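PDB 6BE0: AvrA from Salmonella typhimurium, which binds inositol hexakisphosphate and coenzyme A and probably transfers acetyl groups from acetyl-CoA to serine and threonine residues of target proteins. Local coordinates for residues A[37-40]-A[41-44]. Residues are numbered along the deposited sequence; the frame is centred on the assembly and turned at random.
Sequences ELNT and EALT
Thr40 and Thr44, one turn apart, meet where helix 40-55 begins, and the carbonyl oxygen of Thr40 takes two hydrogen bonds from the later threonine. One is the regular helical bond, Thr44 N to Thr40 O at 2.9 Å, with the donor tilted 25° from the carbonyl plane. The other comes from the side chain: Thr44 OG1 donates to Thr40 O at 2.7 Å from above that plane, on the opposite face from the amide. With chi1 at -53°, OG1 lies on the same side as its own backbone N and is turned back down the helix to reach the carbonyl, while CG2 takes the branch anti to that nitrogen.

Asn39 sits at the N-cap position. Its backbone oxygen, Asn39 O, accepts from Leu43 N at 3.0 Å, this time with the donor in the carbonyl plane, and closes the first turn. Its side chain swings over the start of the helix, where Asn39 ND2 packs against the methyl of Ala42, 3.3 Å from Ala42 CB. Asn39 OD1 lies near the first amides of the helix, with Glu41 N 3.5 Å away, at contact distance.

On the inner side, the side chains of Leu38 and Leu43 meet at a slant, methyl to methyl, with Leu38 CD1 4.2 Å from Leu43 CD2. Both leucines also touch Met71 of helix 65-82, and the buried Leu43 packs in addition on Tyr296, Leu299 and Leu300 of helix 287-300. The apolar face of this first turn is thereby joined to two other helices, whereas Asn39, Thr40 and Glu41 lie at the surface, away from the inositol hexakisphosphate and coenzyme A pockets. Taken together, this is a helix N-terminus with asparagine at the N-cap position, followed by a threonine hydroxyl bonded back to the carbonyl four residues earlier.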
ATOM      1  N   GLU A  37      15.681 -19.098  -4.626  1.00 73.86           N
ATOM      2  CA  GLU A  37      16.479 -19.665  -3.547  1.00 64.92           C
ATOM      3  C   GLU A  37      15.785 -19.452  -2.202  1.00 61.58           C
ATOM      4  O   GLU A  37      16.438 -19.176  -1.194  1.00 68.08           O
ATOM      5  CB  GLU A  37      17.883 -19.044  -3.519  1.00 60.30           C
ATOM      6  CG  GLU A  37      18.361 -18.458  -4.841  1.00 61.80           C
ATOM      7  CD  GLU A  37      17.750 -17.101  -5.133  1.00 87.29           C
ATOM      8  OE1 GLU A  37      16.511 -16.975  -5.035  1.00 84.19           O
ATOM      9  OE2 GLU A  37      18.509 -16.162  -5.451  1.00 90.90           O
ATOM     10  N   LEU A  38      14.461 -19.581  -2.187  1.00 49.57           N
ATOM     11  CA  LEU A  38      13.700 -19.412  -0.952  1.00 55.87           C
ATOM     12  C   LEU A  38      14.105 -20.464   0.070  1.00 54.25           C
ATOM     13  O   LEU A  38      13.880 -21.657  -0.133  1.00 59.46           O
ATOM     14  CB  LEU A  38      12.193 -19.495  -1.213  1.00 47.93           C
ATOM     15  CG  LEU A  38      11.317 -19.486   0.049  1.00 51.56           C
ATOM     16  CD1 LEU A  38      11.567 -18.235   0.881  1.00 51.86           C
ATOM     17  CD2 LEU A  38       9.837 -19.605  -0.295  1.00 40.64           C
ATOM     18  N   ASN A  39      14.704 -20.017   1.170  1.00 39.04           N
ATOM     19  CA  ASN A  39      15.070 -20.918   2.255  1.00 51.08           C
ATOM     20  C   ASN A  39      13.846 -21.215   3.116  1.00 55.12           C
ATOM     21  O   ASN A  39      13.534 -20.475   4.051  1.00 42.79           O
ATOM     22  CB  ASN A  39      16.196 -20.319   3.100  1.00 57.70           C
ATOM     23  CG  ASN A  39      16.753 -21.302   4.113  1.00 60.04           C
ATOM     24  OD1 ASN A  39      16.342 -22.463   4.165  1.00 69.64           O
ATOM     25  ND2 ASN A  39      17.706 -20.846   4.918  1.00 45.37           N
ATOM     26  N   THR A  40      13.158 -22.302   2.784  1.00 55.71           N
ATOM     27  CA  THR A  40      11.896 -22.651   3.428  1.00 54.43           C
ATOM     28  C   THR A  40      12.079 -22.945   4.913  1.00 58.65           C
ATOM     29  O   THR A  40      11.230 -22.591   5.733  1.00 54.69           O
ATOM     30  CB  THR A  40      11.248 -23.877   2.761  1.00 47.41           C
ATOM     31  OG1 THR A  40      12.068 -25.031   2.977  1.00 71.39           O
ATOM     32  CG2 THR A  40      11.076 -23.647   1.266  1.00 48.44           C
ATOM     33  N   GLU A  41      13.186 -23.600   5.251  1.00 64.19           N
ATOM     34  CA  GLU A  41      13.497 -23.909   6.640  1.00 65.09           C
ATOM     35  C   GLU A  41      13.546 -22.637   7.477  1.00 67.59           C
ATOM     36  O   GLU A  41      12.915 -22.550   8.531  1.00 62.97           O
ATOM     37  CB  GLU A  41      14.831 -24.654   6.741  1.00 72.45           C
ATOM     38  CG  GLU A  41      14.817 -26.043   6.123  1.00 88.15           C
ATOM     39  CD  GLU A  41      16.114 -26.796   6.351  1.00 94.87           C
ATOM     40  OE1 GLU A  41      17.132 -26.149   6.676  1.00 93.01           O
ATOM     41  OE2 GLU A  41      16.113 -28.038   6.209  1.00 89.93           O
ATOM     42  N   ALA A  42      14.291 -21.650   6.992  1.00 62.53           N
ATOM     43  CA  ALA A  42      14.451 -20.386   7.700  1.00 39.75           C
ATOM     44  C   ALA A  42      13.128 -19.630   7.799  1.00 46.13           C
ATOM     45  O   ALA A  42      12.818 -19.044   8.836  1.00 42.39           O
ATOM     46  CB  ALA A  42      15.498 -19.528   7.013  1.00 39.31           C
ATOM     47  N   LEU A  43      12.351 -19.642   6.720  1.00 36.51           N
ATOM     48  CA  LEU A  43      11.075 -18.936   6.700  1.00 34.19           C
ATOM     49  C   LEU A  43      10.099 -19.543   7.699  1.00 36.51           C
ATOM     50  O   LEU A  43       9.322 -18.829   8.329  1.00 46.21           O
ATOM     51  CB  LEU A  43      10.460 -18.958   5.298  1.00 33.97           C
ATOM     52  CG  LEU A  43       9.079 -18.304   5.177  1.00 32.54           C
ATOM     53  CD1 LEU A  43       9.119 -16.849   5.626  1.00 31.71           C
ATOM     54  CD2 LEU A  43       8.554 -18.409   3.752  1.00 50.93           C
ATOM     55  N   THR A  44      10.140 -20.864   7.839  1.00 39.07           N
ATOM     56  CA  THR A  44       9.238 -21.556   8.752  1.00 41.54           C
ATOM     57  C   THR A  44       9.518 -21.135  10.191  1.00 41.05           C
ATOM     58  O   THR A  44       8.593 -20.886  10.967  1.00 40.27           O
ATOM     59  CB  THR A  44       9.367 -23.086   8.630  1.00 41.43           C
ATOM     60  OG1 THR A  44       9.216 -23.474   7.258  1.00 64.04           O
ATOM     61  CG2 THR A  44       8.306 -23.783   9.470  1.00 41.07           C
TER